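PDB 6TFS: ABC transporter substrate-binding protein, which probably captures solutes for an ABC importer and is seen here with a glutamate-derived sugar conjugate bound. Local coordinates for residues G329-M334 with T359-P364; A112-E117 with T127-V132; E13-L18 with Y201-N206; L73-K78 with D120-R125. All coordinates share one frame; numbering follows the deposited sequence.

Contact 1: residues G329-M334 with T359-P364; sequences GVTVTM and TLNLQP. With SO4 (sulfate ion), chain E.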
loop_
_atom_site.group_PDB
_atom_site.type_symbol
_atom_site.label_atom_id
_atom_site.label_comp_id
_atom_site.label_asym_id
_atom_site.label_seq_id
_atom_site.Cartn_x
_atom_site.Cartn_y
_atom_site.Cartn_z
ATOM N N GLY A 329 7.276 -33.863 -10.733
ATOM C CA GLY A 329 6.920 -32.469 -10.497
ATOM C C GLY A 329 5.463 -32.198 -10.180
ATOM O O GLY A 329 4.665 -33.124 -10.033
ATOM N N VAL A 330 5.134 -30.903 -10.048
ATOM C CA VAL A 330 3.819 -30.362 -9.687
ATOM C C VAL A 330 3.423 -29.258 -10.682
ATOM O O VAL A 330 4.257 -28.421 -11.033
ATOM C CB VAL A 330 3.884 -29.797 -8.220
ATOM C CG1 VAL A 330 2.720 -28.857 -7.894
ATOM C CG2 VAL A 330 3.948 -30.917 -7.195
ATOM N N THR A 331 2.139 -29.229 -11.082
ATOM C CA THR A 331 1.570 -28.153 -11.894
ATOM C C THR A 331 0.675 -27.312 -10.981
ATOM O O THR A 331 -0.122 -27.861 -10.220
ATOM C CB THR A 331 0.860 -28.661 -13.168
ATOM O OG1 THR A 331 1.813 -29.342 -13.978
ATOM C CG2 THR A 331 0.248 -27.514 -13.996
ATOM N N VAL A 332 0.858 -25.982 -11.023
ATOM C CA VAL A 332 0.085 -25.017 -10.239
ATOM C C VAL A 332 -0.441 -23.957 -11.187
ATOM O O VAL A 332 0.317 -23.451 -12.018
ATOM C CB VAL A 332 0.900 -24.318 -9.099
ATOM C CG1 VAL A 332 -0.042 -23.719 -8.052
ATOM C CG2 VAL A 332 1.903 -25.253 -8.449
ATOM N N THR A 333 -1.716 -23.588 -11.033
ATOM C CA THR A 333 -2.337 -22.526 -11.819
ATOM C C THR A 333 -2.553 -21.337 -10.911
ATOM O O THR A 333 -3.321 -21.419 -9.961
ATOM C CB THR A 333 -3.625 -22.995 -12.526
ATOM O OG1 THR A 333 -3.312 -24.105 -13.358
ATOM C CG2 THR A 333 -4.245 -21.892 -13.384
HETATM N N MSE A 334 -1.876 -20.240 -11.202
HETATM C CA MSE A 334 -1.989 -19.026 -10.403
HETATM C C MSE A 334 -2.744 -17.929 -11.167
HETATM O O MSE A 334 -2.412 -17.627 -12.316
HETATM C CB MSE A 334 -0.576 -18.561 -9.972
HETATM C CG MSE A 334 -0.547 -17.287 -9.134
HETATM SE SE MSE A 334 1.291 -16.868 -8.466
HETATM C CE MSE A 334 1.826 -15.645 -9.907
ATOM N N THR A 359 5.644 -26.578 -12.636
ATOM C CA THR A 359 5.101 -26.008 -13.867
ATOM C C THR A 359 4.065 -24.999 -13.390
ATOM O O THR A 359 2.977 -25.383 -12.934
ATOM C CB THR A 359 4.511 -27.066 -14.830
ATOM O OG1 THR A 359 5.546 -27.960 -15.235
ATOM C CG2 THR A 359 3.865 -26.426 -16.092
ATOM N N LEU A 360 4.434 -23.715 -13.422
ATOM C CA LEU A 360 3.537 -22.647 -13.009
ATOM C C LEU A 360 2.784 -22.072 -14.213
ATOM O O LEU A 360 3.391 -21.491 -15.115
ATOM C CB LEU A 360 4.292 -21.553 -12.223
ATOM C CG LEU A 360 3.479 -20.327 -11.757
ATOM C CD1 LEU A 360 2.396 -20.717 -10.729
ATOM C CD2 LEU A 360 4.403 -19.245 -11.192
ATOM N N ASN A 361 1.466 -22.264 -14.231
ATOM C CA ASN A 361 0.590 -21.709 -15.260
ATOM C C ASN A 361 0.017 -20.402 -14.743
ATOM O O ASN A 361 -0.336 -20.290 -13.560
ATOM C CB ASN A 361 -0.503 -22.696 -15.677
ATOM C CG ASN A 361 0.031 -23.920 -16.413
ATOM O OD1 ASN A 361 1.083 -23.902 -17.072
ATOM N ND2 ASN A 361 -0.695 -25.014 -16.328
ATOM N N LEU A 362 0.008 -19.388 -15.602
ATOM C CA LEU A 362 -0.473 -18.067 -15.224
ATOM C C LEU A 362 -1.770 -17.723 -15.943
ATOM O O LEU A 362 -1.826 -17.772 -17.174
ATOM C CB LEU A 362 0.618 -16.981 -15.458
ATOM C CG LEU A 362 2.010 -17.250 -14.817
ATOM C CD1 LEU A 362 3.086 -16.325 -15.404
ATOM C CD2 LEU A 362 1.955 -17.126 -13.285
ATOM N N GLN A 363 -2.815 -17.412 -15.152
ATOM C CA GLN A 363 -4.142 -17.012 -15.620
ATOM C C GLN A 363 -4.182 -15.469 -15.483
ATOM O O GLN A 363 -4.393 -14.970 -14.377
ATOM C CB GLN A 363 -5.209 -17.706 -14.750
ATOM C CG GLN A 363 -6.657 -17.479 -15.168
ATOM C CD GLN A 363 -7.647 -17.968 -14.131
ATOM O OE1 GLN A 363 -7.418 -18.960 -13.426
ATOM N NE2 GLN A 363 -8.779 -17.288 -14.019
ATOM N N PRO A 364 -3.880 -14.698 -16.560
ATOM C CA PRO A 364 -3.848 -13.224 -16.420
ATOM C C PRO A 364 -5.220 -12.570 -16.271
ATOM O O PRO A 364 -6.154 -12.909 -16.985
ATOM C CB PRO A 364 -3.111 -12.747 -17.693
ATOM C CG PRO A 364 -2.697 -14.009 -18.438
ATOM C CD PRO A 364 -3.581 -15.101 -17.957
HETATM S S SO4 E . -4.803 -26.500 -10.266
HETATM O O1 SO4 E . -6.182 -26.223 -10.676
HETATM O O2 SO4 E . -3.892 -26.178 -11.353
HETATM O O3 SO4 E . -4.449 -25.665 -9.113
HETATM O O4 SO4 E . -4.663 -27.917 -9.924
HETATM O O HOH W 1 6.353 -29.820 -13.417
HETATM O O HOH W 2 -3.575 -24.559 -16.162
#
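Met334, built as selenomethionine with SE in the sulfur position, reaches across to both Leu360 and Leu362 of the neighbouring strand. Its CB rests on Leu360, 3.7 Å from CD1. CG stands anti to the backbone N (chi1 180°) and chi2 is also extended, which carries CG and SE straight out from the sheet between helix 340-353 and strand 381-386, the side chain touching Ala346, Ile381 and Leu383. A bend at chi3 (94°) then turns the terminal CE over to CD2 of Leu362, 3.7 Å away, so the two side chains run alongside each other. A long, unbranched, flexible chain suits this place because both ends can find apolar partners. Leu360 CD1 also lies 4.2 Å from Val332 CB.

The other face, bearing Thr331, Thr333, Thr359 and Asn361, is polar. OG1 of Thr333 donates to O2 of a sulfate ion at 2.9 Å, the ion probably coming from the crystallisation liquor. The same OG1 accepts from a water that in turn receives ND2 of Asn361. The CG2 methyl of Thr331 packs 3.5 Å from ND2 of Asn361.

Between the faces, five nearly straight backbone bonds alternate from strand to strand, from Thr359 N to Val330 O (2.8 Å) through to Gln363 N to Met334 O (2.9 Å). Beta-branched threonines and valines fit such extended strands. The chemistry is thus that of an amphipathic parallel pair in a beta-alpha-beta unit: an oily face covered by the crossover helix 340-353 and strand 381-386, a face of hydroxyls and an amide turned to water.

Contact 2: residues A112-E117 with T127-V132; sequences AIQKVE and TLTRRV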
loop_
_atom_site.group_PDB
_atom_site.type_symbol
_atom_site.label_atom_id
_atom_site.label_comp_id
_atom_site.label_asym_id
_atom_site.label_seq_id
_atom_site.Cartn_x
_atom_site.Cartn_y
_atom_site.Cartn_z
ATOM N N ALA A 112 -8.241 -1.874 18.417
ATOM C CA ALA A 112 -8.057 -1.423 19.796
ATOM C C ALA A 112 -8.901 -0.199 20.178
ATOM O O ALA A 112 -9.044 0.052 21.366
ATOM C CB ALA A 112 -6.585 -1.185 20.106
ATOM N N ILE A 113 -9.477 0.547 19.204
ATOM C CA ILE A 113 -10.332 1.702 19.528
ATOM C C ILE A 113 -11.625 1.219 20.212
ATOM O O ILE A 113 -12.331 0.365 19.676
ATOM C CB ILE A 113 -10.627 2.633 18.306
ATOM C CG1 ILE A 113 -9.327 3.308 17.773
ATOM C CG2 ILE A 113 -11.716 3.674 18.641
ATOM C CD1 ILE A 113 -9.478 4.198 16.506
ATOM N N GLN A 114 -11.905 1.766 21.400
ATOM C CA GLN A 114 -13.110 1.491 22.173
ATOM C C GLN A 114 -14.207 2.491 21.745
ATOM O O GLN A 114 -15.328 2.077 21.441
ATOM C CB GLN A 114 -12.804 1.610 23.673
ATOM C CG GLN A 114 -13.977 1.303 24.594
ATOM C CD GLN A 114 -13.727 1.869 25.972
ATOM O OE1 GLN A 114 -12.892 1.374 26.741
ATOM N NE2 GLN A 114 -14.434 2.935 26.309
ATOM N N LYS A 115 -13.865 3.801 21.706
ATOM C CA LYS A 115 -14.785 4.877 21.326
ATOM C C LYS A 115 -14.078 6.133 20.793
ATOM O O LYS A 115 -12.907 6.386 21.094
ATOM C CB LYS A 115 -15.761 5.232 22.472
ATOM C CG LYS A 115 -15.104 5.715 23.762
ATOM C CD LYS A 115 -16.135 6.083 24.817
ATOM C CE LYS A 115 -15.502 6.277 26.173
ATOM N NZ LYS A 115 -16.511 6.617 27.211
ATOM N N VAL A 116 -14.815 6.893 19.969
ATOM C CA VAL A 116 -14.406 8.160 19.356
ATOM C C VAL A 116 -15.526 9.145 19.696
ATOM O O VAL A 116 -16.688 8.899 19.359
ATOM C CB VAL A 116 -14.170 8.051 17.821
ATOM C CG1 VAL A 116 -13.618 9.361 17.268
ATOM C CG2 VAL A 116 -13.235 6.894 17.481
ATOM N N GLU A 117 -15.184 10.226 20.402
ATOM C CA GLU A 117 -16.167 11.196 20.868
ATOM C C GLU A 117 -15.864 12.615 20.442
ATOM O O GLU A 117 -14.705 13.033 20.457
ATOM C CB GLU A 117 -16.265 11.166 22.406
ATOM C CG GLU A 117 -16.596 9.816 23.021
ATOM C CD GLU A 117 -16.423 9.765 24.530
ATOM O OE1 GLU A 117 -15.304 10.046 25.023
ATOM O OE2 GLU A 117 -17.412 9.431 25.220
ATOM N N THR A 127 -10.529 6.850 22.693
ATOM C CA THR A 127 -10.253 5.963 23.818
ATOM C C THR A 127 -9.917 4.587 23.277
ATOM O O THR A 127 -10.654 4.047 22.451
ATOM C CB THR A 127 -11.426 5.963 24.823
ATOM O OG1 THR A 127 -11.629 7.298 25.286
ATOM C CG2 THR A 127 -11.174 5.057 26.026
ATOM N N LEU A 128 -8.800 4.028 23.748
ATOM C CA LEU A 128 -8.325 2.706 23.353
ATOM C C LEU A 128 -8.581 1.686 24.474
ATOM O O LEU A 128 -8.444 2.022 25.646
ATOM C CB LEU A 128 -6.821 2.753 23.030
ATOM C CG LEU A 128 -6.367 3.654 21.869
ATOM C CD1 LEU A 128 -4.862 3.737 21.833
ATOM C CD2 LEU A 128 -6.878 3.141 20.536
ATOM N N THR A 129 -8.938 0.445 24.097
ATOM C CA THR A 129 -9.172 -0.689 25.005
ATOM C C THR A 129 -7.821 -1.175 25.554
ATOM O O THR A 129 -7.724 -1.584 26.706
ATOM C CB THR A 129 -9.892 -1.838 24.233
ATOM O OG1 THR A 129 -11.090 -1.331 23.650
ATOM C CG2 THR A 129 -10.249 -3.020 25.123
ATOM N N ARG A 130 -6.795 -1.145 24.699
ATOM C CA ARG A 130 -5.428 -1.581 24.967
ATOM C C ARG A 130 -4.477 -0.711 24.133
ATOM O O ARG A 130 -4.921 -0.023 23.211
ATOM C CB ARG A 130 -5.263 -3.072 24.585
ATOM C CG ARG A 130 -5.588 -3.365 23.116
ATOM C CD ARG A 130 -5.297 -4.792 22.709
ATOM N NE ARG A 130 -5.049 -4.890 21.267
ATOM C CZ ARG A 130 -5.984 -5.129 20.349
ATOM N NH1 ARG A 130 -7.248 -5.320 20.710
ATOM N NH2 ARG A 130 -5.658 -5.191 19.065
ATOM N N ARG A 131 -3.180 -0.762 24.449
ATOM C CA ARG A 131 -2.134 0.000 23.769
ATOM C C ARG A 131 -1.914 -0.442 22.331
ATOM O O ARG A 131 -2.042 -1.629 22.011
ATOM C CB ARG A 131 -0.800 -0.129 24.519
ATOM C CG ARG A 131 -0.725 0.670 25.816
ATOM C CD ARG A 131 0.572 0.396 26.562
ATOM N NE ARG A 131 0.775 -1.032 26.819
ATOM C CZ ARG A 131 0.526 -1.643 27.975
ATOM N NH1 ARG A 131 0.096 -0.949 29.024
ATOM N NH2 ARG A 131 0.723 -2.950 28.096
ATOM N N VAL A 132 -1.550 0.517 21.483
ATOM C CA VAL A 132 -1.178 0.282 20.088
ATOM C C VAL A 132 0.276 0.752 19.884
ATOM O O VAL A 132 0.685 1.713 20.540
ATOM C CB VAL A 132 -2.137 0.911 19.036
ATOM C CG1 VAL A 132 -3.460 0.159 18.967
ATOM C CG2 VAL A 132 -2.350 2.409 19.257
HETATM O O HOH W 3 -13.276 8.666 23.702
#
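Thr127 lies alongside both Lys115 and Gln114, the three side chains pointing the same way. CG of Lys115 packs 3.8 Å from Thr127 CB, and beside it the Gln114 amide, through NE2, lies 3.9 Å from Thr127 CG2. Two residues can face one because of a classic beta bulge: Thr127 O takes Gln114 N at 2.8 Å and, weakly, Lys115 N at 3.3 Å, while Thr127 N gives an almost straight bond to Lys115 O. Thr127 OG1 meets a water that also lies at Glu117 OE1. An alanine in place of Thr127 has neither hydroxyl nor methyl branch, and would probably leave that water without one mate and the Gln114 amide without its apolar neighbour.

Farther along, Leu128 crosses Ile113 at a slant, Leu128 CD2 lying 3.7 Å from Ile113 CG1. The Ala112 methyl sits over the centre of the Arg130 guanidinium, 4.0 Å above its plane, and touches Val132 CG1 at 3.6 Å; so small a side chain fits between two neighbours.

Strands 113-120 and 123-128 form a hairpin at one margin of a four-stranded antiparallel sheet, with strand 68-73 beyond 123-128 and Val116 packed against helix 88-98.

Contact 3: residues E13-L18 with Y201-N206; sequences EDVTTL and YRFLNN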
loop_
_atom_site.group_PDB
_atom_site.type_symbol
_atom_site.label_atom_id
_atom_site.label_comp_id
_atom_site.label_asym_id
_atom_site.label_seq_id
_atom_site.Cartn_x
_atom_site.Cartn_y
_atom_site.Cartn_z
ATOM N N GLU A 13 -5.778 0.610 -15.123
ATOM C CA GLU A 13 -6.851 0.593 -16.117
ATOM C C GLU A 13 -7.978 1.548 -15.774
ATOM O O GLU A 13 -8.665 2.018 -16.685
ATOM C CB GLU A 13 -7.423 -0.836 -16.317
ATOM C CG GLU A 13 -6.475 -1.814 -17.005
ATOM C CD GLU A 13 -6.110 -1.559 -18.459
ATOM O OE1 GLU A 13 -6.660 -0.620 -19.078
ATOM O OE2 GLU A 13 -5.265 -2.316 -18.983
ATOM N N ASP A 14 -8.203 1.813 -14.463
ATOM C CA ASP A 14 -9.359 2.603 -14.032
ATOM C C ASP A 14 -9.345 2.931 -12.541
ATOM O O ASP A 14 -8.506 2.440 -11.794
ATOM C CB ASP A 14 -10.640 1.754 -14.312
ATOM C CG ASP A 14 -11.916 2.518 -14.638
ATOM O OD1 ASP A 14 -11.917 3.767 -14.523
ATOM O OD2 ASP A 14 -12.904 1.874 -15.013
ATOM N N VAL A 15 -10.314 3.737 -12.108
ATOM C CA VAL A 15 -10.533 4.020 -10.698
ATOM C C VAL A 15 -11.465 2.937 -10.203
ATOM O O VAL A 15 -12.486 2.689 -10.849
ATOM C CB VAL A 15 -11.236 5.361 -10.400
ATOM C CG1 VAL A 15 -10.566 6.066 -9.245
ATOM C CG2 VAL A 15 -11.368 6.251 -11.622
ATOM N N THR A 16 -11.176 2.341 -9.053
ATOM C CA THR A 16 -12.101 1.361 -8.483
ATOM C C THR A 16 -12.938 2.102 -7.441
ATOM O O THR A 16 -14.153 2.089 -7.505
ATOM C CB THR A 16 -11.348 0.141 -7.913
ATOM O OG1 THR A 16 -10.537 -0.416 -8.945
ATOM C CG2 THR A 16 -12.288 -0.921 -7.318
ATOM N N THR A 17 -12.275 2.760 -6.492
ATOM C CA THR A 17 -12.957 3.494 -5.440
ATOM C C THR A 17 -12.123 4.654 -4.923
ATOM O O THR A 17 -10.912 4.509 -4.701
ATOM C CB THR A 17 -13.417 2.543 -4.287
ATOM O OG1 THR A 17 -13.940 3.339 -3.227
ATOM C CG2 THR A 17 -12.287 1.637 -3.754
ATOM N N LEU A 18 -12.796 5.776 -4.654
ATOM C CA LEU A 18 -12.164 6.952 -4.060
ATOM C C LEU A 18 -12.663 7.172 -2.621
ATOM O O LEU A 18 -12.445 8.232 -2.040
ATOM C CB LEU A 18 -12.261 8.206 -4.950
ATOM C CG LEU A 18 -11.546 8.087 -6.301
ATOM C CD1 LEU A 18 -11.777 9.310 -7.170
ATOM C CD2 LEU A 18 -10.062 7.790 -6.118
ATOM N N TYR A 201 -5.247 12.948 -14.727
ATOM C CA TYR A 201 -4.703 11.683 -14.225
ATOM C C TYR A 201 -5.203 10.558 -15.159
ATOM O O TYR A 201 -6.361 10.143 -15.086
ATOM C CB TYR A 201 -5.165 11.494 -12.766
ATOM C CG TYR A 201 -4.569 10.303 -12.045
ATOM C CD1 TYR A 201 -5.165 9.046 -12.122
ATOM C CD2 TYR A 201 -3.470 10.456 -11.201
ATOM C CE1 TYR A 201 -4.670 7.964 -11.394
ATOM C CE2 TYR A 201 -2.965 9.384 -10.472
ATOM C CZ TYR A 201 -3.576 8.143 -10.560
ATOM O OH TYR A 201 -3.068 7.090 -9.851
ATOM N N ARG A 202 -4.317 10.091 -16.044
ATOM C CA ARG A 202 -4.603 9.155 -17.126
ATOM C C ARG A 202 -4.187 7.714 -16.891
ATOM O O ARG A 202 -3.073 7.423 -16.428
ATOM C CB ARG A 202 -3.983 9.671 -18.432
ATOM C CG ARG A 202 -4.471 11.076 -18.757
ATOM C CD ARG A 202 -3.750 11.666 -19.925
ATOM N NE ARG A 202 -4.106 13.067 -20.115
ATOM C CZ ARG A 202 -3.806 13.773 -21.196
ATOM N NH1 ARG A 202 -3.142 13.211 -22.201
ATOM N NH2 ARG A 202 -4.168 15.044 -21.285
ATOM N N PHE A 203 -5.111 6.817 -17.252
ATOM C CA PHE A 203 -4.969 5.364 -17.145
ATOM C C PHE A 203 -4.275 4.845 -18.391
ATOM O O PHE A 203 -4.885 4.760 -19.454
ATOM C CB PHE A 203 -6.349 4.693 -16.909
ATOM C CG PHE A 203 -7.016 5.202 -15.653
ATOM C CD1 PHE A 203 -6.402 5.051 -14.408
ATOM C CD2 PHE A 203 -8.251 5.850 -15.713
ATOM C CE1 PHE A 203 -6.992 5.569 -13.245
ATOM C CE2 PHE A 203 -8.847 6.361 -14.548
ATOM C CZ PHE A 203 -8.204 6.224 -13.325
ATOM N N LEU A 204 -2.972 4.561 -18.262
ATOM C CA LEU A 204 -2.112 4.110 -19.351
ATOM C C LEU A 204 -1.306 2.889 -18.891
ATOM O O LEU A 204 -0.085 2.968 -18.679
ATOM C CB LEU A 204 -1.215 5.269 -19.839
ATOM C CG LEU A 204 -1.919 6.434 -20.560
ATOM C CD1 LEU A 204 -0.993 7.633 -20.694
ATOM C CD2 LEU A 204 -2.457 6.007 -21.952
ATOM N N ASN A 205 -2.028 1.768 -18.664
ATOM C CA ASN A 205 -1.470 0.510 -18.162
ATOM C C ASN A 205 -0.314 -0.052 -19.025
ATOM O O ASN A 205 0.707 -0.446 -18.463
ATOM C CB ASN A 205 -2.567 -0.550 -17.930
ATOM C CG ASN A 205 -2.098 -1.648 -16.984
ATOM O OD1 ASN A 205 -1.740 -1.400 -15.827
ATOM N ND2 ASN A 205 -2.044 -2.879 -17.463
ATOM N N ASN A 206 -0.450 -0.030 -20.365
ATOM C CA ASN A 206 0.584 -0.501 -21.287
ATOM C C ASN A 206 1.840 0.377 -21.165
ATOM O O ASN A 206 1.770 1.592 -21.393
ATOM C CB ASN A 206 0.050 -0.552 -22.723
ATOM C CG ASN A 206 1.053 -1.140 -23.682
ATOM O OD1 ASN A 206 1.918 -0.444 -24.214
ATOM N ND2 ASN A 206 0.973 -2.436 -23.913
HETATM O O HOH W 4 -4.816 1.653 -19.736
#
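Phe203 buries the largest area of any residue here, with its ring lying flat beneath the backbone of the loop 13-18. CA of Asp14 sits almost exactly on the ring normal, 3.6 Å from the centroid, in a CH-pi contact that needs a broad aromatic face. At the base of the side chain, CB of Phe203 touches Glu13 O at 3.5 Å. At the far end CZ meets CG2 of Val15 at 3.6 Å, the valine crossing the ring at about a right angle. Val10 and Val181, from the strands flanking 198-203, also pack against Phe203, so an apolar ring is well placed here. The loop that follows strand 5-10 is thus laid over the C-terminal end of strand 198-203, its parallel neighbour in the mixed sheet.

Glu13 buries the next largest surface. Its CB points away from the other segment, but the chain folds back at chi2 (-67°), and OE2 comes to 3.4 Å from Asn205 CB. The two side chains cross nearly perpendicularly, with carboxylate and amide planes 46° apart. OE1 accepts from a water at 3.0 Å, and the same water takes the backbone N-H of Asn205, also at 3.0 Å. Asn205 sends ND2 off to Gln338 O in a weak bond. Asp14 directs OD1 to the backbone N of Gly178, with a further weak bond from Val15 N.

The segments share no direct hydrogen bond. Apolar and CH-pi packing carries the contact, while one water supplies the polar link, joining the Glu13 carboxylate to the backbone of Asn205 and, weakly, to Phe203 O.

Contact 4: residues L73-K78 with D120-R125; sequences LRPDVK and DAKTVR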
loop_
_atom_site.group_PDB
_atom_site.type_symbol
_atom_site.label_atom_id
_atom_site.label_comp_id
_atom_site.label_asym_id
_atom_site.label_seq_id
_atom_site.Cartn_x
_atom_site.Cartn_y
_atom_site.Cartn_z
ATOM N N LEU A 73 -8.906 20.448 16.788
ATOM C CA LEU A 73 -9.017 20.707 15.356
ATOM C C LEU A 73 -8.783 22.155 14.985
ATOM O O LEU A 73 -9.173 23.046 15.730
ATOM C CB LEU A 73 -10.388 20.245 14.811
ATOM C CG LEU A 73 -10.919 18.854 15.232
ATOM C CD1 LEU A 73 -12.232 18.561 14.552
ATOM C CD2 LEU A 73 -9.928 17.741 14.905
ATOM N N ARG A 74 -8.180 22.387 13.797
ATOM C CA ARG A 74 -8.021 23.728 13.228
ATOM C C ARG A 74 -9.454 24.213 12.898
ATOM O O ARG A 74 -10.232 23.421 12.357
ATOM C CB ARG A 74 -7.225 23.668 11.919
ATOM C CG ARG A 74 -5.734 23.392 12.044
ATOM C CD ARG A 74 -5.079 23.460 10.666
ATOM N NE ARG A 74 -5.162 24.800 10.069
ATOM C CZ ARG A 74 -4.120 25.512 9.646
ATOM N NH1 ARG A 74 -2.890 25.012 9.717
ATOM N NH2 ARG A 74 -4.302 26.720 9.124
ATOM N N PRO A 75 -9.838 25.472 13.205
ATOM C CA PRO A 75 -11.221 25.902 12.917
ATOM C C PRO A 75 -11.481 26.365 11.473
ATOM O O PRO A 75 -12.636 26.432 11.059
ATOM C CB PRO A 75 -11.432 27.054 13.910
ATOM C CG PRO A 75 -10.072 27.668 14.046
ATOM C CD PRO A 75 -9.069 26.540 13.884
ATOM N N ASP A 76 -10.419 26.712 10.724
ATOM C CA ASP A 76 -10.498 27.280 9.370
ATOM C C ASP A 76 -10.647 26.273 8.191
ATOM O O ASP A 76 -10.718 26.720 7.040
ATOM C CB ASP A 76 -9.249 28.171 9.130
ATOM C CG ASP A 76 -7.906 27.433 9.176
ATOM O OD1 ASP A 76 -7.096 27.608 8.237
ATOM O OD2 ASP A 76 -7.662 26.699 10.167
ATOM N N VAL A 77 -10.675 24.947 8.456
ATOM C CA VAL A 77 -10.683 23.919 7.405
ATOM C C VAL A 77 -12.078 23.709 6.772
ATOM O O VAL A 77 -13.029 23.306 7.431
ATOM C CB VAL A 77 -10.033 22.581 7.849
ATOM C CG1 VAL A 77 -9.802 21.660 6.647
ATOM C CG2 VAL A 77 -8.708 22.833 8.578
ATOM N N LYS A 78 -12.156 23.948 5.463
ATOM C CA LYS A 78 -13.380 23.821 4.680
ATOM C C LYS A 78 -13.382 22.564 3.827
ATOM O O LYS A 78 -12.364 22.204 3.233
ATOM C CB LYS A 78 -13.582 25.057 3.765
ATOM C CG LYS A 78 -13.762 26.391 4.499
ATOM C CD LYS A 78 -15.198 26.612 4.961
ATOM C CE LYS A 78 -15.413 28.009 5.494
ATOM N NZ LYS A 78 -16.800 28.191 6.003
ATOM N N ASP A 120 -16.477 18.675 21.820
ATOM C CA ASP A 120 -17.106 19.897 21.308
ATOM C C ASP A 120 -16.843 19.908 19.798
ATOM O O ASP A 120 -16.223 18.965 19.309
ATOM C CB ASP A 120 -16.638 21.175 22.045
ATOM C CG ASP A 120 -15.145 21.470 22.034
ATOM O OD1 ASP A 120 -14.539 21.450 20.940
ATOM O OD2 ASP A 120 -14.597 21.784 23.115
ATOM N N ALA A 121 -17.311 20.924 19.057
ATOM C CA ALA A 121 -17.158 20.991 17.591
ATOM C C ALA A 121 -15.692 20.953 17.064
ATOM O O ALA A 121 -15.476 20.598 15.897
ATOM C CB ALA A 121 -17.885 22.214 17.045
ATOM N N LYS A 122 -14.704 21.295 17.923
ATOM C CA LYS A 122 -13.276 21.319 17.567
ATOM C C LYS A 122 -12.417 20.336 18.402
ATOM O O LYS A 122 -11.185 20.417 18.356
ATOM C CB LYS A 122 -12.716 22.756 17.732
ATOM C CG LYS A 122 -13.451 23.851 16.955
ATOM C CD LYS A 122 -14.142 24.856 17.889
ATOM C CE LYS A 122 -13.373 26.143 18.108
ATOM N NZ LYS A 122 -13.450 27.058 16.940
ATOM N N THR A 123 -13.052 19.435 19.178
ATOM C CA THR A 123 -12.320 18.515 20.058
ATOM C C THR A 123 -12.782 17.066 19.891
ATOM O O THR A 123 -13.963 16.762 20.071
ATOM C CB THR A 123 -12.381 19.004 21.531
ATOM O OG1 THR A 123 -12.094 20.402 21.584
ATOM C CG2 THR A 123 -11.422 18.260 22.447
ATOM N N VAL A 124 -11.826 16.179 19.564
ATOM C CA VAL A 124 -12.052 14.746 19.360
ATOM C C VAL A 124 -11.280 13.954 20.408
ATOM O O VAL A 124 -10.068 14.122 20.529
ATOM C CB VAL A 124 -11.695 14.266 17.916
ATOM C CG1 VAL A 124 -12.029 12.783 17.720
ATOM C CG2 VAL A 124 -12.377 15.112 16.850
ATOM N N ARG A 125 -11.977 13.093 21.161
ATOM C CA ARG A 125 -11.335 12.208 22.123
ATOM C C ARG A 125 -11.425 10.765 21.605
ATOM O O ARG A 125 -12.513 10.288 21.270
ATOM C CB ARG A 125 -11.954 12.334 23.525
ATOM C CG ARG A 125 -11.204 11.533 24.594
ATOM C CD ARG A 125 -11.920 11.493 25.934
ATOM N NE ARG A 125 -12.060 12.826 26.520
ATOM C CZ ARG A 125 -13.212 13.361 26.913
ATOM N NH1 ARG A 125 -14.342 12.670 26.813
ATOM N NH2 ARG A 125 -13.243 14.586 27.417
#
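Leu73 N donates a practically straight bond of 2.8 Å to Lys122 O, approaching 26° out of the carbonyl plane. Above that oxygen the Leu73 side chain folds over, CG lying 3.5 Å from Lys122 O. Its forked end then straddles one methyl of Val124, with CD1 and CD2 each 4.1 Å from CG2. A branched leucine suits this spot, since Val91 of helix 88-98 packs on both residues. With an alanine here the backbone bond could persist, but Val124 CG2 would probably lose the two leucine methyls against it and a gap would open beneath the helix.

Outside this core, Lys122 bends along its length to bring NZ 3.6 Å from Pro75 CB. Within 73-78, Arg74 grips Asp76 side-on in a salt bridge, NE to OD2 and NH2 to OD1. In the turn of the other segment, Asp120 OD1 takes two donors: Lys122 N at 3.0 Å on its anti lone pair, and Thr123 OG1 at 2.7 Å from above the carboxylate plane.

The first of these bonds makes an Asx turn, set within the type I turn Asp120 to Thr123. Together they form the tight reversal of a beta hairpin, whose returning strand 123-128 pairs with strand 68-73 in an antiparallel sheet.

Contacts 2 and 4 work on the same antiparallel sheet and share strand 123-128, one near each end, with centres 20 Å apart. They touch directly: Val116 CG1 packs on Val124 CG1 at 3.8 Å, and Glu117 OE1 forms a long, weak ion pair with Arg125 NH1. Contacts 1 and 3 belong to other parts of the chain, yet their nearest atoms are only about 10 Å apart, and both approach the bound sugar conjugate: the Asn205 side chain lies about 9 Å from it and that of Met334 about 11 Å. Contact 4 is the most remote from contact 1, the two centres being 54 Å apart on opposite sides of the chain's centre.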